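Local coordinates for protein putative ABC transporter (Thermobispora bispora, PDB 4PE6) that probably serves as the solute-binding component of an ABC transporter, here holding a small polyhydroxylated acid in the cleft between its two lobes, at residues 112-117 against 158-163; 123-128 against 283-288; 63-68 against 88-93. All coordinates share one frame; numbering follows the deposited sequence.

Contact 1: 112-117 against 158-163. With LTH ((2R,3S)-2,3,4-trihydroxybutanoic acid), chain C.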
# COMPACT_ATOMS: atom_id res chain seq x y z
N PHE A 112 3.97 -10.23 1.55
CA PHE A 112 2.73 -9.46 1.50
C PHE A 112 2.91 -8.10 0.86
O PHE A 112 4.03 -7.61 0.74
CB PHE A 112 2.03 -9.35 2.87
CG PHE A 112 2.73 -8.45 3.84
CD1 PHE A 112 3.81 -8.92 4.56
CD2 PHE A 112 2.34 -7.14 3.98
CE1 PHE A 112 4.46 -8.09 5.47
CE2 PHE A 112 2.99 -6.31 4.87
CZ PHE A 112 4.05 -6.78 5.60
N ASP A 113 1.80 -7.53 0.43
CA ASP A 113 1.77 -6.26 -0.28
C ASP A 113 2.72 -6.26 -1.47
O ASP A 113 3.37 -5.25 -1.77
CB ASP A 113 2.12 -5.11 0.68
CG ASP A 113 1.96 -3.74 0.05
OD1 ASP A 113 0.93 -3.52 -0.62
OD2 ASP A 113 2.86 -2.87 0.22
N SER A 114 2.78 -7.42 -2.13
CA SER A 114 3.61 -7.63 -3.31
C SER A 114 3.33 -9.04 -3.83
O SER A 114 2.87 -9.91 -3.09
CB SER A 114 5.09 -7.53 -3.00
OG SER A 114 5.52 -6.16 -3.02
N ALA A 115 3.65 -9.23 -5.11
CA ALA A 115 3.63 -10.54 -5.75
C ALA A 115 4.99 -10.75 -6.38
O ALA A 115 5.39 -9.99 -7.26
CB ALA A 115 2.57 -10.56 -6.83
N ILE A 116 5.71 -11.77 -5.96
CA ILE A 116 7.01 -12.07 -6.55
C ILE A 116 7.12 -13.55 -6.79
O ILE A 116 6.38 -14.34 -6.21
CB ILE A 116 8.19 -11.60 -5.67
CG1 ILE A 116 8.24 -12.36 -4.33
CG2 ILE A 116 8.11 -10.11 -5.41
CD1 ILE A 116 9.27 -11.80 -3.36
N ASP A 117 8.08 -13.92 -7.62
CA ASP A 117 8.29 -15.29 -8.00
C ASP A 117 9.25 -15.96 -7.00
O ASP A 117 10.40 -16.21 -7.29
CB ASP A 117 8.85 -15.32 -9.43
CG ASP A 117 9.10 -16.70 -9.92
OD1 ASP A 117 8.78 -17.66 -9.19
OD2 ASP A 117 9.63 -16.84 -11.04
N SER A 158 9.95 -1.11 -6.14
CA SER A 158 9.06 -2.20 -5.71
C SER A 158 8.24 -2.82 -6.88
O SER A 158 8.01 -2.19 -7.91
CB SER A 158 8.13 -1.76 -4.58
OG SER A 158 7.12 -0.89 -5.06
N GLN A 159 7.80 -4.05 -6.69
CA GLN A 159 6.97 -4.72 -7.71
C GLN A 159 5.60 -4.05 -7.93
O GLN A 159 5.19 -3.81 -9.07
CB GLN A 159 6.83 -6.22 -7.39
CG GLN A 159 5.88 -7.00 -8.31
CD GLN A 159 4.45 -6.98 -7.85
OE1 GLN A 159 4.15 -6.78 -6.66
NE2 GLN A 159 3.54 -7.16 -8.78
N PRO A 160 4.87 -3.73 -6.85
CA PRO A 160 3.61 -3.06 -7.09
C PRO A 160 3.75 -1.75 -7.84
O PRO A 160 2.93 -1.46 -8.71
CB PRO A 160 3.04 -2.82 -5.68
CG PRO A 160 3.69 -3.86 -4.83
CD PRO A 160 5.07 -4.03 -5.42
N GLU A 161 4.75 -0.94 -7.51
CA GLU A 161 4.92 0.33 -8.21
C GLU A 161 5.16 0.11 -9.69
O GLU A 161 4.59 0.81 -10.54
CB GLU A 161 6.07 1.15 -7.63
CG GLU A 161 6.09 2.58 -8.16
CD GLU A 161 6.63 2.73 -9.57
OE1 GLU A 161 7.54 1.94 -9.95
OE2 GLU A 161 6.17 3.67 -10.27
N ALA A 162 5.98 -0.87 -10.02
CA ALA A 162 6.28 -1.09 -11.41
C ALA A 162 5.00 -1.49 -12.17
O ALA A 162 4.76 -1.01 -13.27
CB ALA A 162 7.39 -2.12 -11.58
N GLU A 163 4.18 -2.33 -11.54
CA GLU A 163 2.94 -2.79 -12.14
C GLU A 163 1.95 -1.65 -12.35
O GLU A 163 1.31 -1.53 -13.42
CB GLU A 163 2.27 -3.89 -11.28
CG GLU A 163 1.03 -4.45 -11.95
CD GLU A 163 0.50 -5.74 -11.36
OE1 GLU A 163 0.36 -5.85 -10.13
OE2 GLU A 163 0.20 -6.65 -12.15
O1 LTH C . 1.99 2.95 -0.38
C1 LTH C . 2.81 1.99 -0.16
O LTH C . 3.90 2.08 0.44
C2 LTH C . 2.40 0.56 -0.58
O2 LTH C . 3.46 -0.39 -0.31
C3 LTH C . 2.08 0.48 -2.06
O3 LTH C . 3.22 0.88 -2.82
C4 LTH C . 1.75 -0.98 -2.42
O4 LTH C . 0.53 -1.30 -1.71
O HOH W 1 8.10 -5.28 -4.02
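The ligand cleft of a two-lobed periplasmic-binding-protein fold closes here, where the loop after strand 108-112 of one lobe meets the N-terminus of helix 159-173 of the other. D113 provides the ligand grip: OD1 accepts from LTH O4 at 2.5 Å and OD2 from LTH O2 at 2.6 Å. Its CG stands anti to the backbone N; N88 ND2 donates to OD2 and Q263 NE2 to OD1, helping to hold the carboxylate's rotation, which would be consistent with its being ionised. P160 lines the same site, its CB 4.0 Å from LTH C4.

Beside the ligand, S114 OG donates to D113 O and lies against P160 CD and CG, 3.2 Å from P160 CD. The direct hydrogen bond between the two segments is made by Q159. With CG anti to the backbone N and a bend at chi2 (-88°), its chain curls back so that OE1 reaches the loop. A115 N donates to OE1 over 2.9 Å, nearly straight at 171° but 65° out of the amide carbonyl plane. A water adds a second link, donating to S114 OG at 2.9 Å and accepting from the helix-end amide Q159 N at 3.0 Å.

Contact 2: 123-128 against 283-288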
# COMPACT_ATOMS: atom_id res chain seq x y z
N ILE A 123 2.04 -15.75 -1.14
CA ILE A 123 1.79 -14.36 -1.52
C ILE A 123 0.39 -13.88 -1.06
O ILE A 123 -0.65 -14.50 -1.37
CB ILE A 123 1.91 -14.17 -3.05
CG1 ILE A 123 3.38 -14.09 -3.51
CG2 ILE A 123 1.25 -12.86 -3.47
CD1 ILE A 123 4.33 -15.15 -3.00
N LEU A 124 0.37 -12.75 -0.36
CA LEU A 124 -0.87 -12.11 0.05
C LEU A 124 -0.78 -10.66 -0.37
O LEU A 124 0.02 -9.90 0.17
CB LEU A 124 -1.08 -12.22 1.55
CG LEU A 124 -2.49 -11.82 2.03
CD1 LEU A 124 -2.79 -12.53 3.34
CD2 LEU A 124 -2.68 -10.29 2.19
N GLN A 125 -1.60 -10.28 -1.34
CA GLN A 125 -1.47 -8.99 -1.99
C GLN A 125 -2.80 -8.27 -2.07
O GLN A 125 -3.81 -8.73 -1.54
CB GLN A 125 -0.84 -9.18 -3.38
CG GLN A 125 -1.76 -9.88 -4.38
CD GLN A 125 -1.16 -9.91 -5.76
OE1 GLN A 125 -0.65 -10.92 -6.18
NE2 GLN A 125 -1.16 -8.76 -6.44
N ASN A 126 -2.80 -7.12 -2.73
CA ASN A 126 -4.01 -6.46 -3.17
C ASN A 126 -3.92 -6.36 -4.69
O ASN A 126 -2.84 -6.52 -5.28
CB ASN A 126 -4.12 -5.02 -2.62
CG ASN A 126 -4.59 -4.93 -1.15
OD1 ASN A 126 -4.73 -3.81 -0.64
ND2 ASN A 126 -4.77 -6.05 -0.47
N SER A 127 -5.03 -6.03 -5.32
CA SER A 127 -5.00 -5.73 -6.78
C SER A 127 -4.42 -4.33 -7.05
O SER A 127 -5.13 -3.33 -7.01
CB SER A 127 -6.36 -5.83 -7.43
OG SER A 127 -6.27 -5.43 -8.79
N PHE A 128 -3.14 -4.30 -7.36
CA PHE A 128 -2.48 -3.06 -7.72
C PHE A 128 -3.03 -2.51 -9.02
O PHE A 128 -3.15 -1.30 -9.18
CB PHE A 128 -0.98 -3.25 -7.74
CG PHE A 128 -0.47 -3.88 -6.48
CD1 PHE A 128 -0.70 -3.25 -5.25
CD2 PHE A 128 0.16 -5.10 -6.49
CE1 PHE A 128 -0.28 -3.84 -4.07
CE2 PHE A 128 0.59 -5.68 -5.32
CZ PHE A 128 0.36 -5.05 -4.11
N GLN A 283 -1.17 -18.03 -3.69
CA GLN A 283 -1.45 -16.65 -4.09
C GLN A 283 -2.82 -16.26 -3.57
O GLN A 283 -3.80 -16.96 -3.81
CB GLN A 283 -1.35 -16.49 -5.60
CG GLN A 283 -1.35 -15.03 -6.06
CD GLN A 283 -2.73 -14.37 -5.98
OE1 GLN A 283 -3.74 -15.02 -6.22
NE2 GLN A 283 -2.76 -13.09 -5.63
N MSE A 284 -2.89 -15.14 -2.86
CA MSE A 284 -4.14 -14.65 -2.30
C MSE A 284 -4.29 -13.18 -2.59
O MSE A 284 -3.42 -12.37 -2.23
CB MSE A 284 -4.19 -14.89 -0.79
CG MSE A 284 -4.03 -16.34 -0.36
SE MSE A 284 -3.82 -16.49 1.61
CE MSE A 284 -1.87 -16.63 1.42
N THR A 285 -5.38 -12.81 -3.23
CA THR A 285 -5.70 -11.40 -3.42
C THR A 285 -6.73 -10.91 -2.41
O THR A 285 -7.87 -11.37 -2.37
CB THR A 285 -6.16 -11.11 -4.86
OG1 THR A 285 -5.06 -11.36 -5.74
CG2 THR A 285 -6.55 -9.67 -5.02
N PHE A 286 -6.30 -9.98 -1.58
CA PHE A 286 -7.16 -9.31 -0.62
C PHE A 286 -7.57 -7.92 -1.16
O PHE A 286 -6.98 -7.44 -2.15
CB PHE A 286 -6.43 -9.19 0.74
CG PHE A 286 -6.59 -10.39 1.63
CD1 PHE A 286 -6.21 -11.65 1.21
CD2 PHE A 286 -7.14 -10.26 2.90
CE1 PHE A 286 -6.36 -12.76 2.03
CE2 PHE A 286 -7.29 -11.36 3.73
CZ PHE A 286 -6.92 -12.63 3.29
N PRO A 287 -8.57 -7.28 -0.54
CA PRO A 287 -9.15 -6.07 -1.10
C PRO A 287 -8.42 -4.78 -0.77
O PRO A 287 -7.98 -4.57 0.36
CB PRO A 287 -10.56 -6.02 -0.48
CG PRO A 287 -10.38 -6.72 0.84
CD PRO A 287 -9.41 -7.83 0.54
N ILE A 288 -8.37 -3.90 -1.77
CA ILE A 288 -7.89 -2.53 -1.58
C ILE A 288 -8.91 -1.71 -0.76
O ILE A 288 -9.97 -2.23 -0.37
CB ILE A 288 -7.64 -1.85 -2.93
CG1 ILE A 288 -8.95 -1.79 -3.75
CG2 ILE A 288 -6.52 -2.54 -3.71
CD1 ILE A 288 -8.85 -0.91 -4.98
O HOH W 2 -6.59 -6.17 1.95
O HOH W 3 -7.58 -6.01 -4.37
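Strands 123-126 and 283-286 run side by side in parallel, their short axes 27° apart, within the sheet of the lobe that carries the N-terminus. The ladder is alternating: M284 N donates to I123 O at 2.8 Å, Q125 N to M284 O at 2.9 Å, and F286 N to Q125 O at 2.8 Å.

Q125 can be followed outward on the face it shares with Q283 and T285. From CB the chain takes the crowded position between backbone N and carbonyl carbon (chi1 70°), then runs extended. CG lies 3.6 Å from Q283 NE2 and also borders M284 O and T285 OG1. CD passes the same NE2, and at the tip OE1 accepts from Q283 NE2 at 3.1 Å, the donor standing above its carbonyl plane; the two amide planes are 75° apart. The other branch, NE2, turns back to its own strand and donates to N126 O at 3.0 Å. Q283 NE2 is itself shared, giving a second bond to T285 OG1.

The face of L124, M284 and F286 is largely apolar, with N126 at its end: L124 CD1 sits over the F286 ring, 4.2 Å from its centroid, in a CH-pi contact. N126 ND2 donates to Q125 O, which thus has two donors, while OD1 accepts from D260 N. Around N126 and S127 waters join the chains: one bridges S127 N and F286 O, another N126 ND2 and P287 O.

The L124-F286 face is backed by helices 263-275 and 315-327, and W313 meets the F286 ring edge-to-face. Strand 283-290 has the antiparallel strand 255-258 as its other neighbour, while 123-126 leads into helix 128-142, whose F128 packs against helix 159-173.

Contact 3: 63-68 against 88-93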
# COMPACT_ATOMS: atom_id res chain seq x y z
N GLY A 63 16.22 4.13 3.88
CA GLY A 63 16.60 4.58 2.55
C GLY A 63 15.50 4.37 1.54
O GLY A 63 14.40 3.96 1.89
N ASN A 64 15.78 4.65 0.28
CA ASN A 64 14.71 4.71 -0.71
C ASN A 64 14.42 3.37 -1.36
O ASN A 64 14.67 3.16 -2.55
CB ASN A 64 14.95 5.84 -1.73
CG ASN A 64 14.18 7.11 -1.37
OD1 ASN A 64 13.55 7.19 -0.30
ND2 ASN A 64 14.21 8.10 -2.26
N ASN A 65 13.88 2.46 -0.53
CA ASN A 65 13.43 1.13 -0.95
C ASN A 65 14.63 0.29 -1.41
O ASN A 65 14.69 -0.13 -2.58
CB ASN A 65 12.35 1.26 -2.05
CG ASN A 65 11.55 -0.02 -2.28
OD1 ASN A 65 11.11 -0.67 -1.34
ND2 ASN A 65 11.31 -0.34 -3.54
N SER A 66 15.59 0.07 -0.49
CA SER A 66 16.87 -0.60 -0.82
C SER A 66 16.93 -2.08 -0.42
O SER A 66 16.98 -2.45 0.77
CB SER A 66 18.08 0.14 -0.24
OG SER A 66 19.22 -0.73 -0.16
N ALA A 67 16.99 -2.93 -1.43
CA ALA A 67 16.97 -4.36 -1.26
C ALA A 67 18.21 -4.91 -0.55
O ALA A 67 18.11 -5.85 0.23
CB ALA A 67 16.81 -5.03 -2.61
N THR A 68 19.38 -4.33 -0.82
CA THR A 68 20.61 -4.92 -0.30
C THR A 68 20.63 -4.94 1.23
O THR A 68 21.01 -5.94 1.83
CB THR A 68 21.85 -4.19 -0.86
OG1 THR A 68 21.80 -4.24 -2.29
CG2 THR A 68 23.15 -4.85 -0.37
N ASN A 88 7.59 -7.53 3.34
CA ASN A 88 7.22 -6.55 2.33
C ASN A 88 8.50 -6.23 1.55
O ASN A 88 9.41 -5.50 2.02
CB ASN A 88 6.58 -5.31 2.92
CG ASN A 88 5.95 -4.40 1.87
OD1 ASN A 88 6.48 -4.26 0.78
ND2 ASN A 88 4.83 -3.77 2.21
N PRO A 89 8.61 -6.81 0.35
CA PRO A 89 9.89 -6.80 -0.33
C PRO A 89 10.24 -5.51 -1.02
O PRO A 89 9.39 -4.89 -1.68
CB PRO A 89 9.76 -7.96 -1.35
CG PRO A 89 8.32 -8.04 -1.61
CD PRO A 89 7.60 -7.60 -0.37
N ALA A 90 11.49 -5.09 -0.85
CA ALA A 90 11.99 -3.88 -1.50
C ALA A 90 12.10 -4.07 -3.02
O ALA A 90 11.91 -3.11 -3.77
CB ALA A 90 13.34 -3.49 -0.92
N SER A 91 12.38 -5.30 -3.46
CA SER A 91 12.68 -5.63 -4.87
C SER A 91 11.86 -6.81 -5.36
O SER A 91 11.56 -7.71 -4.59
CB SER A 91 14.17 -5.96 -5.04
OG SER A 91 14.44 -6.77 -6.21
N PRO A 92 11.52 -6.83 -6.66
CA PRO A 92 10.84 -8.02 -7.16
C PRO A 92 11.73 -9.28 -7.24
O PRO A 92 11.20 -10.37 -7.36
CB PRO A 92 10.37 -7.62 -8.57
CG PRO A 92 11.00 -6.32 -8.89
CD PRO A 92 11.65 -5.76 -7.65
N THR A 93 13.05 -9.10 -7.21
CA THR A 93 14.01 -10.20 -7.49
C THR A 93 15.11 -10.40 -6.43
O THR A 93 15.56 -11.52 -6.19
CB THR A 93 14.68 -9.96 -8.87
OG1 THR A 93 15.30 -8.67 -8.89
CG2 THR A 93 13.65 -9.99 -9.98
O HOH W 4 8.92 -2.19 -0.46
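In this Rossmann-like lobe, two loops at the C-terminal ends of parallel strands meet: 63-68 leads from strand 55-60 into helix 67-78, whereas the loop 88-93 follows strand 84-88. The contact lies at the N-terminus of the helix of the beta-alpha-beta crossover joining those strands.

A67 and A90 both direct their CB toward the opposite segment, and the two methyls pass side by side, A67 CB 4.2 Å from A90 CB. A90 CB also lies 3.7 Å from A67 N, in the angle between the helix start and N65. The A67 methyl is aimed more nearly at S91, its CB 3.7 Å from S91 CB.

N65 comes alongside. Its backbone is left-handed, and CG anti to the backbone N (chi1 -164°) lays the amide along A90, OD1 3.3 Å from A90 CA and ND2 2.8 Å from A90 O. ND2 has a weak hydrogen bond to V156 O. A water stands 2.8 Å from N65 OD1. Q70, one turn into the helix, binds the A90 N and N88 O backbone atoms, tying helix to loop.

Past the contact, S91 OG turns from A67 and accepts from T93 N at 2.9 Å (162°), an ST turn, and from A94 N.

How the contacts relate
Contact 1 is buried, while contacts 2 and 3 are partly buried; contact 3 lies farther out, 14 Å from the chain centre against 10 Å for the other two. Only contact 2 is a strand pair, held by a backbone ladder; contact 1 joins the two lobes through one side-chain-to-backbone bond, a water, the ligand and packing on P160, and contact 3 relies on methyl packing with a flanking amide. The first two touch, D113 N lying 3.0 Å from L124 O, as neighbouring strands 108-112 and 122-126 carry them. N88 of contact 3, the donor to D113, probably helps orient that carboxylate. Contacts 2 and 3 do not touch.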